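Local structure of acarbose Kinase Mak1 (Uncultured bacterium, 6WB4) at residues H62-R76 with D267-D279. The protein probably phosphorylates the antidiabetic drug acarbose with ATP as phosphate donor, as a carbohydrate kinase of the pfkB (ribokinase-like) family. Sequence-based numbering, arbitrary orientation.
With CA (calcium ion), chain J; AC1 (4,6-dideoxy-4-{[(1S,4R,5S,6S)-4,5,6-trihydroxy-3-(hydroxymethyl)cyclohex-2-en-1-yl]amino}-alpha-D-glucopyranose), chain D; ATP (adenosine-5'-triphosphate), chain H.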
ATOM      1  N   HIS B  62       8.384  11.435  -0.577  1.00 63.52           N
ATOM      2  CA  HIS B  62       9.033  12.712  -0.311  1.00 64.99           C
ATOM      3  C   HIS B  62      10.472  12.806  -0.817  1.00 63.51           C
ATOM      4  O   HIS B  62      11.089  13.868  -0.736  1.00 57.98           O
ATOM      5  CB  HIS B  62       8.996  13.002   1.194  1.00 60.04           C
ATOM      6  CG  HIS B  62       9.854  12.082   2.011  1.00 67.80           C
ATOM      7  ND1 HIS B  62      11.231  12.125   1.982  1.00 66.29           N
ATOM      8  CD2 HIS B  62       9.528  11.096   2.879  1.00 77.77           C
ATOM      9  CE1 HIS B  62      11.717  11.198   2.789  1.00 69.59           C
ATOM     10  NE2 HIS B  62      10.705  10.561   3.347  1.00 77.39           N
ATOM     11  N   THR B  63      10.980  11.722  -1.386  1.00 60.54           N
ATOM     12  CA  THR B  63      12.411  11.559  -1.559  1.00 74.87           C
ATOM     13  C   THR B  63      13.010  12.571  -2.539  1.00 79.70           C
ATOM     14  O   THR B  63      14.030  13.233  -2.237  1.00 81.53           O
ATOM     15  CB  THR B  63      12.710  10.124  -2.031  1.00 71.03           C
ATOM     16  OG1 THR B  63      12.184   9.203  -1.071  1.00 71.44           O
ATOM     17  CG2 THR B  63      14.203   9.896  -2.200  1.00 59.79           C
ATOM     18  N   GLY B  64      12.413  12.676  -3.719  1.00 63.98           N
ATOM     19  CA  GLY B  64      12.839  13.710  -4.651  1.00 69.15           C
ATOM     20  C   GLY B  64      11.882  14.879  -4.505  1.00 59.97           C
ATOM     21  O   GLY B  64      12.237  16.043  -4.567  1.00 46.58           O
ATOM     22  N   ASN B  65      10.643  14.514  -4.217  1.00 59.60           N
ATOM     23  CA  ASN B  65       9.523  15.425  -4.187  1.00 45.36           C
ATOM     24  C   ASN B  65       9.568  16.486  -3.088  1.00 55.01           C
ATOM     25  O   ASN B  65       9.135  17.616  -3.288  1.00 57.66           O
ATOM     26  CB  ASN B  65       8.247  14.584  -4.061  1.00 45.79           C
ATOM     27  CG  ASN B  65       7.005  15.422  -3.991  1.00 49.83           C
ATOM     28  OD1 ASN B  65       6.679  16.155  -4.922  1.00 61.52           O
ATOM     29  ND2 ASN B  65       6.289  15.313  -2.880  1.00 56.56           N
ATOM     30  N   GLY B  66      10.109  16.137  -1.933  1.00 63.52           N
ATOM     31  CA  GLY B  66      10.159  17.082  -0.835  1.00 50.80           C
ATOM     32  C   GLY B  66      10.952  18.330  -1.141  1.00 50.24           C
ATOM     33  O   GLY B  66      10.481  19.442  -0.885  1.00 42.49           O
ATOM     34  N   VAL B  67      12.146  18.148  -1.709  1.00 53.31           N
ATOM     35  CA  VAL B  67      13.024  19.264  -2.050  1.00 44.41           C
ATOM     36  C   VAL B  67      12.391  20.192  -3.088  1.00 51.66           C
ATOM     37  O   VAL B  67      12.400  21.417  -2.913  1.00 53.19           O
ATOM     38  CB  VAL B  67      14.377  18.771  -2.561  1.00 53.81           C
ATOM     39  CG1 VAL B  67      15.211  19.944  -3.045  1.00 47.32           C
ATOM     40  CG2 VAL B  67      15.106  18.007  -1.455  1.00 52.22           C
ATOM     41  N   ALA B  68      11.820  19.611  -4.141  1.00 42.95           N
ATOM     42  CA  ALA B  68      11.159  20.404  -5.178  1.00 53.64           C
ATOM     43  C   ALA B  68      10.030  21.260  -4.601  1.00 57.67           C
ATOM     44  O   ALA B  68       9.866  22.428  -4.974  1.00 60.82           O
ATOM     45  CB  ALA B  68      10.619  19.502  -6.279  1.00 39.27           C
ATOM     46  N   LEU B  69       9.261  20.670  -3.689  1.00 55.31           N
ATOM     47  CA  LEU B  69       8.136  21.349  -3.053  1.00 52.37           C
ATOM     48  C   LEU B  69       8.600  22.484  -2.142  1.00 54.72           C
ATOM     49  O   LEU B  69       8.041  23.584  -2.176  1.00 57.02           O
ATOM     50  CB  LEU B  69       7.310  20.351  -2.244  1.00 44.13           C
ATOM     51  CG  LEU B  69       6.216  19.520  -2.908  1.00 52.97           C
ATOM     52  CD1 LEU B  69       5.751  18.452  -1.930  1.00 40.50           C
ATOM     53  CD2 LEU B  69       5.031  20.418  -3.312  1.00 43.96           C
ATOM     54  N   GLY B  70       9.625  22.211  -1.339  1.00 44.21           N
ATOM     55  CA  GLY B  70      10.203  23.215  -0.462  1.00 51.62           C
ATOM     56  C   GLY B  70      10.685  24.442  -1.221  1.00 58.67           C
ATOM     57  O   GLY B  70      10.413  25.580  -0.833  1.00 65.07           O
ATOM     58  N   VAL B  71      11.400  24.198  -2.310  1.00 44.60           N
ATOM     59  CA  VAL B  71      11.911  25.258  -3.163  1.00 51.17           C
ATOM     60  C   VAL B  71      10.784  26.077  -3.793  1.00 55.39           C
ATOM     61  O   VAL B  71      10.826  27.316  -3.826  1.00 50.72           O
ATOM     62  CB  VAL B  71      12.799  24.674  -4.275  1.00 51.38           C
ATOM     63  CG1 VAL B  71      13.104  25.735  -5.315  1.00 59.10           C
ATOM     64  CG2 VAL B  71      14.090  24.116  -3.678  1.00 44.94           C
ATOM     65  N   HIS B  72       9.782  25.377  -4.307  1.00 51.38           N
ATOM     66  CA  HIS B  72       8.651  26.041  -4.938  1.00 51.05           C
ATOM     67  C   HIS B  72       7.886  26.883  -3.908  1.00 52.90           C
ATOM     68  O   HIS B  72       7.478  28.014  -4.185  1.00 55.55           O
ATOM     69  CB  HIS B  72       7.729  25.015  -5.582  1.00 46.48           C
ATOM     70  CG  HIS B  72       6.654  25.619  -6.428  1.00 56.57           C
ATOM     71  ND1 HIS B  72       5.467  26.084  -5.905  1.00 52.53           N
ATOM     72  CD2 HIS B  72       6.582  25.823  -7.764  1.00 62.95           C
ATOM     73  CE1 HIS B  72       4.710  26.549  -6.881  1.00 52.10           C
ATOM     74  NE2 HIS B  72       5.361  26.399  -8.021  1.00 55.60           N
ATOM     75  N   ALA B  73       7.742  26.333  -2.708  1.00 43.40           N
ATOM     76  CA  ALA B  73       7.016  26.988  -1.629  1.00 55.07           C
ATOM     77  C   ALA B  73       7.632  28.343  -1.274  1.00 57.57           C
ATOM     78  O   ALA B  73       6.936  29.252  -0.819  1.00 65.37           O
ATOM     79  CB  ALA B  73       6.975  26.073  -0.390  1.00 39.81           C
ATOM     80  N   LEU B  74       8.939  28.457  -1.490  1.00 47.49           N
ATOM     81  CA  LEU B  74       9.686  29.681  -1.217  1.00 52.92           C
ATOM     82  C   LEU B  74       9.687  30.642  -2.414  1.00 55.91           C
ATOM     83  O   LEU B  74      10.467  31.591  -2.467  1.00 58.59           O
ATOM     84  CB  LEU B  74      11.121  29.331  -0.822  1.00 43.56           C
ATOM     85  CG  LEU B  74      11.228  28.728   0.579  1.00 49.82           C
ATOM     86  CD1 LEU B  74      12.589  28.114   0.815  1.00 55.16           C
ATOM     87  CD2 LEU B  74      10.974  29.813   1.599  1.00 47.60           C
ATOM     88  N   GLY B  75       8.799  30.392  -3.368  1.00 42.00           N
ATOM     89  CA  GLY B  75       8.664  31.267  -4.514  1.00 40.98           C
ATOM     90  C   GLY B  75       9.838  31.217  -5.471  1.00 53.18           C
ATOM     91  O   GLY B  75      10.052  32.138  -6.261  1.00 53.84           O
ATOM     92  N   ARG B  76      10.591  30.124  -5.422  1.00 52.32           N
ATOM     93  CA  ARG B  76      11.627  29.873  -6.412  1.00 51.04           C
ATOM     94  C   ARG B  76      11.153  28.812  -7.394  1.00 42.94           C
ATOM     95  O   ARG B  76      10.286  28.011  -7.076  1.00 58.93           O
ATOM     96  CB  ARG B  76      12.930  29.421  -5.753  1.00 54.84           C
ATOM     97  CG  ARG B  76      13.850  30.540  -5.330  1.00 50.85           C
ATOM     98  CD  ARG B  76      13.384  31.328  -4.106  1.00 58.33           C
ATOM     99  NE  ARG B  76      14.524  32.091  -3.591  1.00 79.61           N
ATOM    100  CZ  ARG B  76      14.535  32.808  -2.472  1.00 76.76           C
ATOM    101  NH1 ARG B  76      13.459  32.867  -1.701  1.00 61.32           N
ATOM    102  NH2 ARG B  76      15.645  33.450  -2.119  1.00 73.63           N
ATOM    103  N   ASP B 267      14.441  17.091   3.999  1.00 50.95           N
ATOM    104  CA  ASP B 267      14.137  17.648   2.690  1.00 49.97           C
ATOM    105  C   ASP B 267      13.894  19.151   2.780  1.00 58.63           C
ATOM    106  O   ASP B 267      14.336  19.922   1.923  1.00 54.37           O
ATOM    107  CB  ASP B 267      12.920  16.955   2.093  1.00 45.23           C
ATOM    108  CG  ASP B 267      13.089  15.454   2.021  1.00 59.58           C
ATOM    109  OD1 ASP B 267      14.251  14.979   1.990  1.00 69.73           O
ATOM    110  OD2 ASP B 267      12.060  14.748   1.979  1.00 65.86           O
ATOM    111  N   SER B 268      13.226  19.567   3.846  1.00 59.79           N
ATOM    112  CA  SER B 268      12.953  20.979   4.061  1.00 50.00           C
ATOM    113  C   SER B 268      14.198  21.760   4.451  1.00 60.52           C
ATOM    114  O   SER B 268      14.352  22.928   4.079  1.00 65.35           O
ATOM    115  CB  SER B 268      11.872  21.151   5.119  1.00 45.35           C
ATOM    116  OG  SER B 268      10.651  20.635   4.621  1.00 66.54           O
ATOM    117  N   PHE B 269      15.085  21.121   5.205  1.00 68.95           N
ATOM    118  CA  PHE B 269      16.335  21.761   5.551  1.00 55.43           C
ATOM    119  C   PHE B 269      17.043  22.108   4.246  1.00 58.10           C
ATOM    120  O   PHE B 269      17.458  23.245   4.045  1.00 57.47           O
ATOM    121  CB  PHE B 269      17.207  20.858   6.430  1.00 46.69           C
ATOM    122  CG  PHE B 269      18.424  21.553   7.002  1.00 48.59           C
ATOM    123  CD1 PHE B 269      19.520  21.849   6.200  1.00 45.93           C
ATOM    124  CD2 PHE B 269      18.480  21.888   8.343  1.00 42.49           C
ATOM    125  CE1 PHE B 269      20.627  22.484   6.719  1.00 48.70           C
ATOM    126  CE2 PHE B 269      19.591  22.524   8.869  1.00 46.49           C
ATOM    127  CZ  PHE B 269      20.663  22.824   8.057  1.00 46.09           C
ATOM    128  N   VAL B 270      17.148  21.125   3.355  1.00 59.82           N
ATOM    129  CA  VAL B 270      17.857  21.297   2.091  1.00 56.82           C
ATOM    130  C   VAL B 270      17.206  22.388   1.230  1.00 62.26           C
ATOM    131  O   VAL B 270      17.892  23.304   0.773  1.00 66.81           O
ATOM    132  CB  VAL B 270      17.925  19.957   1.299  1.00 47.74           C
ATOM    133  CG1 VAL B 270      18.509  20.170  -0.067  1.00 46.96           C
ATOM    134  CG2 VAL B 270      18.766  18.909   2.061  1.00 48.79           C
ATOM    135  N   ALA B 271      15.887  22.316   1.043  1.00 59.07           N
ATOM    136  CA  ALA B 271      15.171  23.281   0.196  1.00 57.29           C
ATOM    137  C   ALA B 271      15.401  24.730   0.638  1.00 60.24           C
ATOM    138  O   ALA B 271      15.691  25.600  -0.187  1.00 61.41           O
ATOM    139  CB  ALA B 271      13.689  22.974   0.171  1.00 53.45           C
ATOM    140  N   ALA B 272      15.268  24.981   1.940  1.00 51.68           N
ATOM    141  CA  ALA B 272      15.478  26.319   2.485  1.00 50.18           C
ATOM    142  C   ALA B 272      16.954  26.716   2.458  1.00 53.93           C
ATOM    143  O   ALA B 272      17.276  27.867   2.162  1.00 67.70           O
ATOM    144  CB  ALA B 272      14.935  26.409   3.908  1.00 40.85           C
ATOM    145  N   PHE B 273      17.845  25.775   2.771  1.00 58.34           N
ATOM    146  CA  PHE B 273      19.285  26.028   2.689  1.00 49.81           C
ATOM    147  C   PHE B 273      19.641  26.475   1.276  1.00 52.62           C
ATOM    148  O   PHE B 273      20.271  27.511   1.077  1.00 62.45           O
ATOM    149  CB  PHE B 273      20.099  24.783   3.060  1.00 49.97           C
ATOM    150  CG  PHE B 273      21.595  25.031   3.156  1.00 62.72           C
ATOM    151  CD1 PHE B 273      22.366  25.239   2.015  1.00 59.40           C
ATOM    152  CD2 PHE B 273      22.229  25.041   4.391  1.00 55.17           C
ATOM    153  CE1 PHE B 273      23.730  25.471   2.108  1.00 55.17           C
ATOM    154  CE2 PHE B 273      23.596  25.271   4.489  1.00 58.27           C
ATOM    155  CZ  PHE B 273      24.347  25.482   3.347  1.00 54.04           C
ATOM    156  N   LEU B 274      19.240  25.669   0.300  1.00 46.68           N
ATOM    157  CA  LEU B 274      19.529  25.961  -1.090  1.00 49.57           C
ATOM    158  C   LEU B 274      19.011  27.328  -1.514  1.00 54.12           C
ATOM    159  O   LEU B 274      19.725  28.091  -2.159  1.00 51.86           O
ATOM    160  CB  LEU B 274      18.936  24.881  -1.997  1.00 50.09           C
ATOM    161  CG  LEU B 274      19.570  23.498  -1.841  1.00 53.51           C
ATOM    162  CD1 LEU B 274      18.962  22.531  -2.837  1.00 48.96           C
ATOM    163  CD2 LEU B 274      21.093  23.579  -1.983  1.00 41.91           C
ATOM    164  N   CYS B 275      17.777  27.645  -1.132  1.00 61.21           N
ATOM    165  CA  CYS B 275      17.159  28.899  -1.555  1.00 57.03           C
ATOM    166  C   CYS B 275      17.906  30.100  -0.995  1.00 58.14           C
ATOM    167  O   CYS B 275      18.175  31.059  -1.722  1.00 58.23           O
ATOM    168  CB  CYS B 275      15.686  28.939  -1.151  1.00 41.45           C
ATOM    169  SG  CYS B 275      14.641  27.997  -2.288  1.00 54.57           S
ATOM    170  N   HIS B 276      18.259  30.036   0.285  1.00 51.66           N
ATOM    171  CA  HIS B 276      19.008  31.115   0.903  1.00 53.98           C
ATOM    172  C   HIS B 276      20.400  31.254   0.299  1.00 62.61           C
ATOM    173  O   HIS B 276      20.807  32.346  -0.092  1.00 67.07           O
ATOM    174  CB  HIS B 276      19.137  30.889   2.404  1.00 40.96           C
ATOM    175  CG  HIS B 276      19.612  32.094   3.152  1.00 60.75           C
ATOM    176  ND1 HIS B 276      20.949  32.391   3.315  1.00 72.59           N
ATOM    177  CD2 HIS B 276      18.929  33.073   3.792  1.00 57.41           C
ATOM    178  CE1 HIS B 276      21.067  33.502   4.021  1.00 62.28           C
ATOM    179  NE2 HIS B 276      19.858  33.935   4.323  1.00 52.95           N
ATOM    180  N   TYR B 277      21.118  30.137   0.212  1.00 57.78           N
ATOM    181  CA  TYR B 277      22.519  30.153  -0.195  1.00 62.52           C
ATOM    182  C   TYR B 277      22.672  30.645  -1.622  1.00 57.81           C
ATOM    183  O   TYR B 277      23.569  31.424  -1.912  1.00 65.14           O
ATOM    184  CB  TYR B 277      23.149  28.766  -0.045  1.00 55.24           C
ATOM    185  CG  TYR B 277      24.648  28.777  -0.216  1.00 57.91           C
ATOM    186  CD1 TYR B 277      25.478  29.184   0.823  1.00 64.45           C
ATOM    187  CD2 TYR B 277      25.239  28.387  -1.407  1.00 59.39           C
ATOM    188  CE1 TYR B 277      26.857  29.203   0.681  1.00 61.70           C
ATOM    189  CE2 TYR B 277      26.620  28.401  -1.558  1.00 69.09           C
ATOM    190  CZ  TYR B 277      27.425  28.812  -0.511  1.00 70.71           C
ATOM    191  OH  TYR B 277      28.804  28.831  -0.656  1.00 74.16           O
ATOM    192  N   LEU B 278      21.792  30.187  -2.507  1.00 59.04           N
ATOM    193  CA  LEU B 278      21.797  30.625  -3.899  1.00 63.96           C
ATOM    194  C   LEU B 278      21.540  32.128  -4.052  1.00 72.68           C
ATOM    195  O   LEU B 278      21.914  32.728  -5.058  1.00 73.19           O
ATOM    196  CB  LEU B 278      20.751  29.847  -4.707  1.00 55.98           C
ATOM    197  CG  LEU B 278      21.032  28.386  -5.060  1.00 65.05           C
ATOM    198  CD1 LEU B 278      19.736  27.667  -5.435  1.00 56.37           C
ATOM    199  CD2 LEU B 278      22.042  28.283  -6.192  1.00 64.47           C
ATOM    200  N   ASP B 279      20.891  32.730  -3.062  1.00 76.32           N
ATOM    201  CA  ASP B 279      20.626  34.163  -3.095  1.00 77.50           C
ATOM    202  C   ASP B 279      21.755  34.967  -2.463  1.00 76.63           C
ATOM    203  O   ASP B 279      22.268  35.897  -3.078  1.00 85.26           O
ATOM    204  CB  ASP B 279      19.302  34.494  -2.403  1.00 80.92           C
ATOM    205  CG  ASP B 279      18.173  34.720  -3.390  1.00 94.40           C
ATOM    206  OD1 ASP B 279      18.191  34.087  -4.467  1.00 99.62           O
ATOM    207  OD2 ASP B 279      17.272  35.534  -3.091  1.00100.09           O
TER
HETATM  208 CA    CA J 304      16.523  14.001  -2.142  1.00 60.33          CA
HETATM  209  C1  AC1 D   3      19.230   5.520   0.552  0.91124.36           C
HETATM  210  O2  AC1 D   3      19.602   4.349   2.643  0.91138.11           O
HETATM  211  C2  AC1 D   3      18.893   5.437   2.032  0.91132.98           C
HETATM  212  C4A AC1 D   3      12.225   7.108   3.878  0.91108.72           C
HETATM  213  C3  AC1 D   3      17.395   5.282   2.270  0.91130.94           C
HETATM  214  O3  AC1 D   3      17.146   5.531   3.661  0.91128.26           O
HETATM  215  C4  AC1 D   3      16.553   6.239   1.420  0.91123.18           C
HETATM  216  N4A AC1 D   3      15.199   5.715   1.306  0.91126.93           N
HETATM  217  C5  AC1 D   3      17.106   6.486   0.013  0.91109.19           C
HETATM  218  O5  AC1 D   3      18.524   6.629  -0.001  0.91116.90           O
HETATM  219  C6  AC1 D   3      16.530   7.765  -0.582  0.91 89.56           C
HETATM  220  C1B AC1 D   3      14.290   5.802   2.437  0.91124.07           C
HETATM  221  C2B AC1 D   3      12.828   5.624   1.995  0.91122.40           C
HETATM  222  O2B AC1 D   3      12.752   5.450   0.573  0.91126.25           O
HETATM  223  C3B AC1 D   3      11.927   6.780   2.424  0.91117.53           C
HETATM  224  O3B AC1 D   3      10.543   6.441   2.240  0.91124.10           O
HETATM  225  O4  AC1 D   3      11.263   8.012   4.429  0.91111.77           O
HETATM  226  C5B AC1 D   3      13.570   7.743   3.821  0.91106.48           C
HETATM  227  C7B AC1 D   3      14.544   7.090   3.192  0.91114.54           C
HETATM  228  C6B AC1 D   3      13.844   9.104   4.407  0.91111.31           C
HETATM  229  O6B AC1 D   3      14.575   9.875   3.442  0.91112.72           O
HETATM  230  PG  ATP H 302      15.049  12.061   5.964  0.84197.01           P
HETATM  231  O1G ATP H 302      13.908  11.521   6.798  0.84196.83           O
HETATM  232  O2G ATP H 302      16.172  11.079   5.719  0.84196.21           O
HETATM  233  O3G ATP H 302      14.612  12.830   4.740  0.84190.67           O
HETATM  234  PB  ATP H 302      16.510  12.792   8.256  0.84204.80           P
HETATM  235  O1B ATP H 302      15.620  11.911   9.102  0.84204.81           O
HETATM  236  O2B ATP H 302      17.903  12.334   7.887  0.84198.26           O
HETATM  237  O3B ATP H 302      15.719  13.181   6.906  0.84220.98           O
HETATM  238  PA  ATP H 302      17.134  14.398  10.486  0.84214.78           P
HETATM  239  O1A ATP H 302      18.598  14.025  10.541  0.84210.75           O
HETATM  240  O2A ATP H 302      16.153  13.705  11.405  0.84212.69           O
HETATM  241  O3A ATP H 302      16.625  14.231   8.967  0.84214.41           O
HETATM  242  O5' ATP H 302      16.994  15.994  10.696  0.84144.03           O
HETATM  243  C5' ATP H 302      17.265  16.889   9.613  0.84137.72           C
HETATM  244  C4' ATP H 302      17.208  18.356  10.045  0.84129.89           C
HETATM  245  O4' ATP H 302      15.862  18.763  10.316  0.84128.41           O
HETATM  246  C3' ATP H 302      18.022  18.641  11.299  0.84126.90           C
HETATM  247  O3' ATP H 302      19.283  19.225  10.973  0.84129.06           O
HETATM  248  C2' ATP H 302      17.186  19.618  12.100  0.84124.80           C
HETATM  249  O2' ATP H 302      17.675  20.955  11.948  0.84118.30           O
HETATM  250  C1' ATP H 302      15.779  19.495  11.542  0.84128.33           C
HETATM  251  N9  ATP H 302      15.052  18.673  12.534  0.84133.46           N
HETATM  252  C8  ATP H 302      14.775  17.359  12.414  0.84136.46           C
HETATM  253  N7  ATP H 302      14.115  16.892  13.504  0.84135.31           N
HETATM  254  C5  ATP H 302      13.969  17.930  14.350  0.84131.94           C
HETATM  255  C6  ATP H 302      13.361  18.133  15.681  0.84125.83           C
HETATM  256  N6  ATP H 302      12.767  17.106  16.332  0.84124.55           N
HETATM  257  N1  ATP H 302      13.421  19.373  16.216  0.84125.78           N
HETATM  258  C2  ATP H 302      14.008  20.400  15.570  0.84122.95           C
HETATM  259  N3  ATP H 302      14.579  20.289  14.359  0.84120.33           N
HETATM  260  C4  ATP H 302      14.589  19.101  13.709  0.84129.16           C
HETATM  261  O   HOH W   1      16.973  15.242  -0.122  1.00 55.71           O
HETATM  262  O   HOH W   2      17.654  12.239  -1.451  1.00 74.90           O
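His62 meets the carboxylate of Asp267 where the acarbose and ATP pockets join. ND1 of His62 donates to OD2 of Asp267 over 2.8 Å, but the N-H...O angle of 122° makes this a weak bond. The other ring nitrogen, NE2 of His62, hydrogen-bonds O4 of the acarviosine unit AC1, so both nitrogens have partners. Turning CG between its own N and carbonyl carbon (chi1 68°) brings the ring to both. His62 O, itself the acceptor for Gly66 N, lies near Asp267 OD2 as a second acceptor, not a bonding partner. OD1 of Asp267 receives a weak bond from a water bound to the calcium ion, which Thr63 O also ligates, and lies 3.5 Å from ATP O3G; a carboxylate here, near the gamma-phosphate, is consistent with the catalytic base of ribokinase-like enzymes.

Beyond this polar end the axes of the segments 65-73 and 267-279 approach to 8.0 Å at -44°. Gly70 lies at this approach, its CA 3.6 Å from Ala271 CB, which also packs against Val71 N. Leu74 CD1 reaches Cys275 SG at 3.7 Å. A Schellman motif ends helix 65-73, Arg76 N bonding Val71 O and Gly75 N bonding His72 O. Arg76, bent at its second torsion, runs past Cys275, whose CB lies over one guanidinium face; NH2 forms a salt bridge to Asp279 OD2 (2.8 Å), while NH1 weakly bonds Leu74 O.

Strands 24-29 and 152-157 of the central sheet meet the pair through Val28, touching Val67, and His156, touching Val67 and Val270, while helix 283-298 packs against Ser268, Phe273, His276 and Tyr277 of helix 265-280.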